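Local structure of membrane-associated protein VP24 (Marburg virus - Musoke, Kenya, 1980, 4OR8) at residues E46-G50 against G51-K55; I132-M135 against L136-L140; K172-F175 against N176-F179. The protein may act as a minor matrix protein of the virion that takes part in nucleocapsid assembly and virion budding, and interacts with the viral nucleoprotein. All coordinates share one frame; numbering follows the deposited sequence.

How the contacts relate
The three contacts come one after another along the chain and illustrate how local neighbours in sequence hold a turn or a helix while their outer faces meet the rest of the fold. Contact 1 is a beta hairpin in the three-stranded antiparallel sheet; contacts 2 and 3 are short stretches within helices 127-142 and 161-178. Their centres are about 23 Å (1 to 2), 22 Å (1 to 3) and 19 Å (2 to 3) apart, and none touches another. Helix 104-115 is common ground: its Phe105 meets contact 1, Arg109 and Gly113 bind contact 2, and Leu111, Leu112 and Ala115 pack on contact 3, so three separate local structures all touch the same helix.

Contact 1: residues E46-G50 against G51-K55; sequences EPSVG and GWTVK
Glu46 and Thr53 face each other as an antiparallel hydrogen-bonded pair, one of three successive bridges joining strand 44-48 to strand 51-56, whose short segments run at 134° to one another. Thr53 N donates to Glu46 O at 2.7 Å, and Glu46 N returns the bond to Thr53 O. At the Ser48-Gly51 pair the bonds are Ser48 N to Gly51 O, 2.6 Å, and Gly51 N to Ser48 O, 3.0 Å. Between these pairs, Pro47 and Trp52 form the non-hydrogen-bonded pair, to which proline is suited because it has no N-H to give.

The side chains of Glu46, Ser48 and Thr53 share one face of the hairpin. Ser48 OG lies between its backbone N and carbonyl carbon (chi1 71°), a torsion that carries it over the neighbouring strand to a weak hydrogen bond with Thr53 OG1 at 3.4 Å. Glu46 reaches along the same face as an extended chain, and its OE2 stops 4.6 Å from Lys55 NZ, so the opposite charges are neighbours without being in contact. Pro47 and Trp52 diverge, yet the indole still meets the partner strand: Trp52 CD1 lies 3.9 Å from Pro47 CA. Beyond the hairpin, the Trp52 ring makes an edge-to-face contact with Phe105, while Val49 packs on His73 of the second subunit and Thr53 on Glu82 of that same subunit.

Gly50 has a positive phi (84°), which glycine adopts readily, and it is the third residue of the type II beta turn from Ser48 to Gly51, the tight connection of a two-residue beta hairpin.

Contact 2: residues I132-M135 against L136-L140; sequences IVHM and LSEWL
His134 and Glu138, one helical turn apart, bring an imidazole and a carboxylate together on the partly exposed side of helix 127-142. The closest approach is from Glu138 OE2 to His134 CE1, 3.1 Å, and the two planes are inclined at 53°. His134 NE2 is 3.5 Å from the same OE2, but its angle is too poor for a hydrogen bond. The imidazole reaches this position because CG is anti to the backbone N (chi1 -177°), which sends the ring outward with a lean toward Glu138; Glu138 CG then lies over one ring face, near its rim.

On the buried side, Ile132 CG2 touches Leu136 CD1 at 4.3 Å. Beneath both pairs, consecutive backbone bonds fix the spacing: Leu136 N to Ile132 O is 2.9 Å, Ser137 N to Val133 O is 2.8 Å, and Glu138 N to His134 O and Trp139 N to Met135 O continue the series.

Farther out, Arg109 makes a cation-pi contact with the Trp139 ring and also binds Trp139 O, while Ile132 packs on Leu155 and Tyr158 of helix 152-158.

The chemistry is therefore divided around the helix: Ser137 OG and Trp139 NE1 are hydrogen-bonded to Gly113 O and Thr145 OG1, whereas the Glu138 carboxylate may stabilise positive charge on His134 by proximity alone, an effect that Lys117, which also touches His134, would probably oppose.

Contact 3: residues K172-F175 against N176-F179; sequences KNFF and NKMF
Phe174 and Met178, four residues apart near the last turns of helix 161-178, form a Met-aromatic contact. The side chains run obliquely to each other, and Met178 SD lies 4.5 Å from the Phe174 ring centroid, 53° off the ring normal. A chi1 of -180° points the Phe174 ring opposite its own N, where the bent thioether can meet it, with CE2 as its nearest atom to the sulfur. The same sulfur approaches the Phe175 ring differently: it sits at the edge, 4.3 Å from Phe175 CD1. Lys177 crosses the Phe174 side chain at about a right angle, with its CD 4.1 Å from Phe174 CD1, and its NZ makes a salt bridge with Glu120.

These side chains also meet neighbouring helices. Phe174 packs on Ala115, while Phe175 and Met178 both meet Leu111 of helix 104-115 and Leu243 of helix 240-244.

The backbone bonds beneath them differ in strength. Asn176 N bonds to Lys172 O at 2.9 Å, and Met178 N to Phe174 O at 3.1 Å. Phe175 O, by contrast, receives weak bonds across the segments, from Met178 N and Phe179 N. The Phe179 ring, which makes an edge-to-face contact with Phe211, turns its own edge to that carbonyl, with Phe179 CD2 3.1 Å from Phe175 O, which lies close to the ring plane.

Contact 1: residues E46-G50 against G51-K55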
ATOM      1  N   GLU B  46      16.145  10.201   8.376  1.00 27.72           N
ATOM      2  CA  GLU B  46      15.745  11.253   9.298  1.00 33.62           C
ATOM      3  C   GLU B  46      14.242  11.215   9.540  1.00 41.99           C
ATOM      4  O   GLU B  46      13.460  11.084   8.598  1.00 38.28           O
ATOM      5  CB  GLU B  46      16.171  12.624   8.773  1.00 35.49           C
ATOM      6  CG  GLU B  46      15.874  12.849   7.299  1.00 53.06           C
ATOM      7  CD  GLU B  46      16.238  14.250   6.843  1.00 70.57           C
ATOM      8  OE1 GLU B  46      16.341  15.147   7.705  1.00 78.79           O
ATOM      9  OE2 GLU B  46      16.424  14.453   5.624  1.00 69.89           O
ATOM     10  N   PRO B  47      13.836  11.327  10.814  1.00 47.75           N
ATOM     11  CA  PRO B  47      12.420  11.247  11.188  1.00 37.21           C
ATOM     12  C   PRO B  47      11.607  12.351  10.530  1.00 33.13           C
ATOM     13  O   PRO B  47      12.093  13.471  10.384  1.00 33.31           O
ATOM     14  CB  PRO B  47      12.448  11.441  12.709  1.00 25.75           C
ATOM     15  CG  PRO B  47      13.734  12.142  12.985  1.00 34.50           C
ATOM     16  CD  PRO B  47      14.699  11.615  11.971  1.00 38.00           C
ATOM     17  N   SER B  48      10.385  12.026  10.121  1.00 28.88           N
ATOM     18  CA  SER B  48       9.500  13.013   9.522  1.00 29.55           C
ATOM     19  C   SER B  48       8.051  12.695   9.860  1.00 26.94           C
ATOM     20  O   SER B  48       7.773  11.785  10.640  1.00 23.30           O
ATOM     21  CB  SER B  48       9.697  13.081   8.004  1.00 33.42           C
ATOM     22  OG  SER B  48       9.186  11.924   7.364  1.00 38.21           O
ATOM     23  N   VAL B  49       7.134  13.451   9.269  1.00 32.08           N
ATOM     24  CA  VAL B  49       5.718  13.317   9.579  1.00 24.21           C
ATOM     25  C   VAL B  49       5.190  11.938   9.217  1.00 29.40           C
ATOM     26  O   VAL B  49       5.125  11.572   8.045  1.00 40.29           O
ATOM     27  CB  VAL B  49       4.886  14.375   8.848  1.00 25.27           C
ATOM     28  CG1 VAL B  49       3.418  14.216   9.196  1.00 36.85           C
ATOM     29  CG2 VAL B  49       5.378  15.766   9.207  1.00 24.23           C
ATOM     30  N   GLY B  50       4.821  11.172  10.235  1.00 30.81           N
ATOM     31  CA  GLY B  50       4.273   9.847  10.022  1.00 29.73           C
ATOM     32  C   GLY B  50       5.324   8.768   9.848  1.00 34.87           C
ATOM     33  O   GLY B  50       4.994   7.620   9.549  1.00 35.15           O
ATOM     34  N   GLY B  51       6.592   9.126  10.032  1.00 22.91           N
ATOM     35  CA  GLY B  51       7.663   8.150   9.933  1.00 27.62           C
ATOM     36  C   GLY B  51       9.033   8.735   9.656  1.00 24.84           C
ATOM     37  O   GLY B  51       9.523   9.578  10.404  1.00 32.58           O
ATOM     38  N   TRP B  52       9.659   8.281   8.575  1.00 31.04           N
ATOM     39  CA  TRP B  52      11.020   8.701   8.258  1.00 30.15           C
ATOM     40  C   TRP B  52      11.190   9.115   6.806  1.00 22.09           C
ATOM     41  O   TRP B  52      10.370   8.797   5.947  1.00 27.65           O
ATOM     42  CB  TRP B  52      12.013   7.575   8.551  1.00 23.48           C
ATOM     43  CG  TRP B  52      11.880   6.973   9.907  1.00 23.84           C
ATOM     44  CD1 TRP B  52      12.533   7.354  11.039  1.00 23.27           C
ATOM     45  CD2 TRP B  52      11.042   5.872  10.274  1.00 21.50           C
ATOM     46  NE1 TRP B  52      12.156   6.558  12.092  1.00 29.79           N
ATOM     47  CE2 TRP B  52      11.241   5.641  11.648  1.00 23.18           C
ATOM     48  CE3 TRP B  52      10.146   5.061   9.574  1.00 32.66           C
ATOM     49  CZ2 TRP B  52      10.573   4.631  12.338  1.00 23.23           C
ATOM     50  CZ3 TRP B  52       9.484   4.058  10.259  1.00 31.48           C
ATOM     51  CH2 TRP B  52       9.703   3.851  11.627  1.00 36.12           C
ATOM     52  N   THR B  53      12.275   9.825   6.545  1.00 27.96           N
ATOM     53  CA  THR B  53      12.699  10.093   5.184  1.00 18.06           C
ATOM     54  C   THR B  53      14.105   9.546   4.995  1.00 28.54           C
ATOM     55  O   THR B  53      14.998   9.801   5.803  1.00 27.69           O
ATOM     56  CB  THR B  53      12.677  11.593   4.861  1.00 21.96           C
ATOM     57  OG1 THR B  53      11.321  12.018   4.675  1.00 35.32           O
ATOM     58  CG2 THR B  53      13.461  11.879   3.591  1.00 28.33           C
ATOM     59  N   VAL B  54      14.291   8.768   3.937  1.00 24.94           N
ATOM     60  CA  VAL B  54      15.615   8.285   3.600  1.00 16.35           C
ATOM     61  C   VAL B  54      16.014   8.769   2.219  1.00 19.51           C
ATOM     62  O   VAL B  54      15.308   8.540   1.237  1.00 24.69           O
ATOM     63  CB  VAL B  54      15.705   6.760   3.658  1.00 23.95           C
ATOM     64  CG1 VAL B  54      17.095   6.313   3.261  1.00 24.03           C
ATOM     65  CG2 VAL B  54      15.363   6.270   5.055  1.00 29.76           C
ATOM     66  N   LYS B  55      17.148   9.457   2.160  1.00 25.95           N
ATOM     67  CA  LYS B  55      17.686   9.934   0.896  1.00 22.58           C
ATOM     68  C   LYS B  55      18.856   9.073   0.459  1.00 19.86           C
ATOM     69  O   LYS B  55      19.817   8.876   1.205  1.00 29.38           O
ATOM     70  CB  LYS B  55      18.114  11.398   1.009  1.00 26.81           C
ATOM     71  CG  LYS B  55      16.957  12.350   1.261  1.00 39.86           C
ATOM     72  CD  LYS B  55      17.409  13.797   1.258  1.00 47.55           C
ATOM     73  CE  LYS B  55      16.231  14.730   1.485  1.00 63.69           C
ATOM     74  NZ  LYS B  55      16.627  16.161   1.404  1.00 85.97           N
TER

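Contact 2: residues I132-M135 against L136-L140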
ATOM      1  N   ILE B 132      31.918  -1.355  -8.138  1.00 26.65           N
ATOM      2  CA  ILE B 132      31.513  -0.355  -7.157  1.00 23.98           C
ATOM      3  C   ILE B 132      30.099  -0.653  -6.672  1.00 27.60           C
ATOM      4  O   ILE B 132      29.834  -0.667  -5.467  1.00 25.17           O
ATOM      5  CB  ILE B 132      31.580   1.069  -7.736  1.00 27.13           C
ATOM      6  CG1 ILE B 132      33.037   1.506  -7.888  1.00 30.15           C
ATOM      7  CG2 ILE B 132      30.834   2.046  -6.846  1.00 23.51           C
ATOM      8  CD1 ILE B 132      33.205   2.903  -8.453  1.00 34.00           C
ATOM      9  N   VAL B 133      29.201  -0.907  -7.620  1.00 19.14           N
ATOM     10  CA  VAL B 133      27.824  -1.276  -7.306  1.00 19.63           C
ATOM     11  C   VAL B 133      27.794  -2.501  -6.395  1.00 22.19           C
ATOM     12  O   VAL B 133      26.955  -2.607  -5.499  1.00 25.27           O
ATOM     13  CB  VAL B 133      27.004  -1.543  -8.588  1.00 21.48           C
ATOM     14  CG1 VAL B 133      25.642  -2.129  -8.252  1.00 16.63           C
ATOM     15  CG2 VAL B 133      26.843  -0.260  -9.391  1.00 18.89           C
ATOM     16  N   HIS B 134      28.732  -3.414  -6.613  1.00 25.04           N
ATOM     17  CA  HIS B 134      28.846  -4.598  -5.774  1.00 25.47           C
ATOM     18  C   HIS B 134      29.180  -4.223  -4.334  1.00 27.59           C
ATOM     19  O   HIS B 134      28.590  -4.753  -3.392  1.00 23.99           O
ATOM     20  CB  HIS B 134      29.903  -5.549  -6.328  1.00 22.82           C
ATOM     21  CG  HIS B 134      30.025  -6.824  -5.558  1.00 38.61           C
ATOM     22  ND1 HIS B 134      31.115  -7.113  -4.765  1.00 46.57           N
ATOM     23  CD2 HIS B 134      29.193  -7.887  -5.456  1.00 38.92           C
ATOM     24  CE1 HIS B 134      30.950  -8.300  -4.210  1.00 50.06           C
ATOM     25  NE2 HIS B 134      29.792  -8.791  -4.612  1.00 53.68           N
ATOM     26  N   MET B 135      30.129  -3.308  -4.169  1.00 26.78           N
ATOM     27  CA  MET B 135      30.492  -2.813  -2.848  1.00 20.63           C
ATOM     28  C   MET B 135      29.306  -2.124  -2.184  1.00 22.16           C
ATOM     29  O   MET B 135      29.041  -2.344  -1.003  1.00 24.00           O
ATOM     30  CB  MET B 135      31.679  -1.849  -2.936  1.00 32.21           C
ATOM     31  CG  MET B 135      33.026  -2.529  -3.116  1.00 37.72           C
ATOM     32  SD  MET B 135      34.400  -1.361  -3.204  1.00 58.09           S
ATOM     33  CE  MET B 135      34.290  -0.811  -4.903  1.00 35.34           C
ATOM     34  N   LEU B 136      28.599  -1.290  -2.947  1.00 20.98           N
ATOM     35  CA  LEU B 136      27.418  -0.594  -2.439  1.00 19.02           C
ATOM     36  C   LEU B 136      26.364  -1.587  -1.986  1.00 15.12           C
ATOM     37  O   LEU B 136      25.776  -1.445  -0.916  1.00 16.95           O
ATOM     38  CB  LEU B 136      26.828   0.327  -3.508  1.00 16.18           C
ATOM     39  CG  LEU B 136      27.655   1.555  -3.886  1.00 28.20           C
ATOM     40  CD1 LEU B 136      26.977   2.345  -4.998  1.00 23.78           C
ATOM     41  CD2 LEU B 136      27.894   2.433  -2.671  1.00 21.78           C
ATOM     42  N   SER B 137      26.137  -2.598  -2.812  1.00 19.48           N
ATOM     43  CA  SER B 137      25.137  -3.613  -2.521  1.00 21.27           C
ATOM     44  C   SER B 137      25.434  -4.335  -1.210  1.00 24.72           C
ATOM     45  O   SER B 137      24.536  -4.539  -0.394  1.00 23.31           O
ATOM     46  CB  SER B 137      25.042  -4.616  -3.670  1.00 14.15           C
ATOM     47  OG  SER B 137      24.015  -5.557  -3.424  1.00 27.11           O
ATOM     48  N   GLU B 138      26.694  -4.718  -1.013  1.00 20.30           N
ATOM     49  CA  GLU B 138      27.100  -5.394   0.213  1.00 20.70           C
ATOM     50  C   GLU B 138      26.921  -4.480   1.415  1.00 22.92           C
ATOM     51  O   GLU B 138      26.512  -4.923   2.487  1.00 26.69           O
ATOM     52  CB  GLU B 138      28.552  -5.870   0.128  1.00 19.43           C
ATOM     53  CG  GLU B 138      28.752  -7.108  -0.729  1.00 36.84           C
ATOM     54  CD  GLU B 138      30.190  -7.607  -0.721  1.00 59.52           C
ATOM     55  OE1 GLU B 138      31.083  -6.869  -0.250  1.00 52.22           O
ATOM     56  OE2 GLU B 138      30.425  -8.742  -1.189  1.00 60.78           O
ATOM     57  N   TRP B 139      27.227  -3.202   1.222  1.00 17.26           N
ATOM     58  CA  TRP B 139      27.085  -2.204   2.274  1.00 21.88           C
ATOM     59  C   TRP B 139      25.631  -2.045   2.708  1.00 29.52           C
ATOM     60  O   TRP B 139      25.341  -1.886   3.894  1.00 32.30           O
ATOM     61  CB  TRP B 139      27.658  -0.862   1.808  1.00 23.00           C
ATOM     62  CG  TRP B 139      27.202   0.304   2.619  1.00 24.96           C
ATOM     63  CD1 TRP B 139      27.422   0.514   3.947  1.00 27.00           C
ATOM     64  CD2 TRP B 139      26.458   1.435   2.152  1.00 20.39           C
ATOM     65  NE1 TRP B 139      26.854   1.702   4.339  1.00 28.13           N
ATOM     66  CE2 TRP B 139      26.256   2.288   3.254  1.00 22.87           C
ATOM     67  CE3 TRP B 139      25.939   1.808   0.908  1.00 22.01           C
ATOM     68  CZ2 TRP B 139      25.559   3.488   3.154  1.00 25.73           C
ATOM     69  CZ3 TRP B 139      25.250   3.005   0.808  1.00 22.56           C
ATOM     70  CH2 TRP B 139      25.065   3.829   1.924  1.00 28.71           C
ATOM     71  N   LEU B 140      24.716  -2.097   1.746  1.00 20.43           N
ATOM     72  CA  LEU B 140      23.299  -1.947   2.053  1.00 20.30           C
ATOM     73  C   LEU B 140      22.722  -3.190   2.726  1.00 26.21           C
ATOM     74  O   LEU B 140      21.859  -3.086   3.597  1.00 29.90           O
ATOM     75  CB  LEU B 140      22.510  -1.608   0.788  1.00 22.17           C
ATOM     76  CG  LEU B 140      22.793  -0.230   0.187  1.00 22.08           C
ATOM     77  CD1 LEU B 140      22.259  -0.143  -1.230  1.00 20.20           C
ATOM     78  CD2 LEU B 140      22.185   0.855   1.057  1.00 26.46           C
TER

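Contact 3: residues K172-F175 against N176-F179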
ATOM      1  N   LYS B 172      14.567   2.020 -10.254  1.00 16.42           N
ATOM      2  CA  LYS B 172      13.165   2.306 -10.547  1.00 21.06           C
ATOM      3  C   LYS B 172      12.550   1.143 -11.315  1.00 27.70           C
ATOM      4  O   LYS B 172      11.400   0.764 -11.081  1.00 26.10           O
ATOM      5  CB  LYS B 172      13.025   3.598 -11.355  1.00 20.53           C
ATOM      6  CG  LYS B 172      13.341   4.863 -10.576  1.00 31.29           C
ATOM      7  CD  LYS B 172      13.317   6.097 -11.469  1.00 32.23           C
ATOM      8  CE  LYS B 172      11.906   6.445 -11.920  1.00 36.02           C
ATOM      9  NZ  LYS B 172      11.044   6.877 -10.785  1.00 48.97           N
ATOM     10  N   ASN B 173      13.331   0.578 -12.229  1.00 18.22           N
ATOM     11  CA  ASN B 173      12.888  -0.563 -13.016  1.00 16.52           C
ATOM     12  C   ASN B 173      12.627  -1.786 -12.145  1.00 19.84           C
ATOM     13  O   ASN B 173      11.658  -2.517 -12.359  1.00 19.45           O
ATOM     14  CB  ASN B 173      13.914  -0.885 -14.104  1.00 26.03           C
ATOM     15  CG  ASN B 173      13.559  -2.128 -14.894  1.00 19.95           C
ATOM     16  OD1 ASN B 173      14.166  -3.182 -14.713  1.00 27.84           O
ATOM     17  ND2 ASN B 173      12.575  -2.010 -15.774  1.00 19.89           N
ATOM     18  N   PHE B 174      13.488  -2.000 -11.156  1.00 18.78           N
ATOM     19  CA  PHE B 174      13.321  -3.120 -10.239  1.00 21.71           C
ATOM     20  C   PHE B 174      12.087  -2.935  -9.367  1.00 17.86           C
ATOM     21  O   PHE B 174      11.368  -3.891  -9.089  1.00 24.72           O
ATOM     22  CB  PHE B 174      14.557  -3.294  -9.361  1.00 19.09           C
ATOM     23  CG  PHE B 174      14.457  -4.440  -8.396  1.00 18.24           C
ATOM     24  CD1 PHE B 174      14.768  -5.727  -8.801  1.00 25.49           C
ATOM     25  CD2 PHE B 174      14.057  -4.233  -7.086  1.00 17.79           C
ATOM     26  CE1 PHE B 174      14.682  -6.786  -7.918  1.00 28.68           C
ATOM     27  CE2 PHE B 174      13.968  -5.287  -6.198  1.00 21.73           C
ATOM     28  CZ  PHE B 174      14.282  -6.567  -6.615  1.00 26.24           C
ATOM     29  N   PHE B 175      11.855  -1.703  -8.928  1.00 17.00           N
ATOM     30  CA  PHE B 175      10.669  -1.385  -8.149  1.00 17.28           C
ATOM     31  C   PHE B 175       9.436  -1.686  -8.976  1.00 18.31           C
ATOM     32  O   PHE B 175       8.462  -2.247  -8.479  1.00 17.39           O
ATOM     33  CB  PHE B 175      10.664   0.091  -7.752  1.00 21.57           C
ATOM     34  CG  PHE B 175      11.640   0.431  -6.668  1.00 19.47           C
ATOM     35  CD1 PHE B 175      12.159  -0.554  -5.848  1.00 17.45           C
ATOM     36  CD2 PHE B 175      12.034   1.740  -6.467  1.00 24.51           C
ATOM     37  CE1 PHE B 175      13.056  -0.238  -4.847  1.00 24.50           C
ATOM     38  CE2 PHE B 175      12.928   2.062  -5.467  1.00 29.17           C
ATOM     39  CZ  PHE B 175      13.440   1.071  -4.656  1.00 23.01           C
ATOM     40  N   ASN B 176       9.497  -1.315 -10.249  1.00 19.75           N
ATOM     41  CA  ASN B 176       8.384  -1.516 -11.163  1.00 19.38           C
ATOM     42  C   ASN B 176       8.056  -2.986 -11.400  1.00 20.61           C
ATOM     43  O   ASN B 176       6.885  -3.357 -11.509  1.00 19.87           O
ATOM     44  CB  ASN B 176       8.660  -0.821 -12.496  1.00 27.67           C
ATOM     45  CG  ASN B 176       7.560  -1.052 -13.507  1.00 30.86           C
ATOM     46  OD1 ASN B 176       6.549  -0.350 -13.509  1.00 40.66           O
ATOM     47  ND2 ASN B 176       7.746  -2.044 -14.372  1.00 26.42           N
ATOM     48  N   LYS B 177       9.082  -3.825 -11.490  1.00 14.11           N
ATOM     49  CA  LYS B 177       8.848  -5.242 -11.727  1.00 21.39           C
ATOM     50  C   LYS B 177       8.370  -5.944 -10.455  1.00 22.98           C
ATOM     51  O   LYS B 177       7.756  -7.008 -10.518  1.00 29.43           O
ATOM     52  CB  LYS B 177      10.082  -5.925 -12.331  1.00 18.93           C
ATOM     53  CG  LYS B 177      11.284  -5.997 -11.421  1.00 31.53           C
ATOM     54  CD  LYS B 177      12.577  -6.064 -12.226  1.00 47.06           C
ATOM     55  CE  LYS B 177      12.526  -7.142 -13.296  1.00 48.35           C
ATOM     56  NZ  LYS B 177      13.800  -7.214 -14.068  1.00 51.48           N
ATOM     57  N   MET B 178       8.636  -5.334  -9.305  1.00 18.42           N
ATOM     58  CA  MET B 178       8.115  -5.836  -8.037  1.00 14.46           C
ATOM     59  C   MET B 178       6.596  -5.720  -7.993  1.00 19.63           C
ATOM     60  O   MET B 178       5.920  -6.508  -7.329  1.00 19.11           O
ATOM     61  CB  MET B 178       8.712  -5.063  -6.868  1.00 18.02           C
ATOM     62  CG  MET B 178      10.159  -5.383  -6.569  1.00 21.72           C
ATOM     63  SD  MET B 178      10.692  -4.500  -5.090  1.00 32.59           S
ATOM     64  CE  MET B 178       9.451  -5.046  -3.925  1.00 27.74           C
ATOM     65  N   PHE B 179       6.064  -4.730  -8.698  1.00 15.92           N
ATOM     66  CA  PHE B 179       4.622  -4.542  -8.775  1.00 17.65           C
ATOM     67  C   PHE B 179       3.965  -5.479  -9.784  1.00 21.53           C
ATOM     68  O   PHE B 179       2.743  -5.485  -9.934  1.00 19.65           O
ATOM     69  CB  PHE B 179       4.281  -3.086  -9.083  1.00 12.44           C
ATOM     70  CG  PHE B 179       4.414  -2.181  -7.898  1.00 22.25           C
ATOM     71  CD1 PHE B 179       3.393  -2.090  -6.968  1.00 18.15           C
ATOM     72  CD2 PHE B 179       5.562  -1.432  -7.703  1.00 17.86           C
ATOM     73  CE1 PHE B 179       3.511  -1.265  -5.869  1.00 22.26           C
ATOM     74  CE2 PHE B 179       5.685  -0.605  -6.603  1.00 21.08           C
ATOM     75  CZ  PHE B 179       4.657  -0.521  -5.685  1.00 19.76           C
TER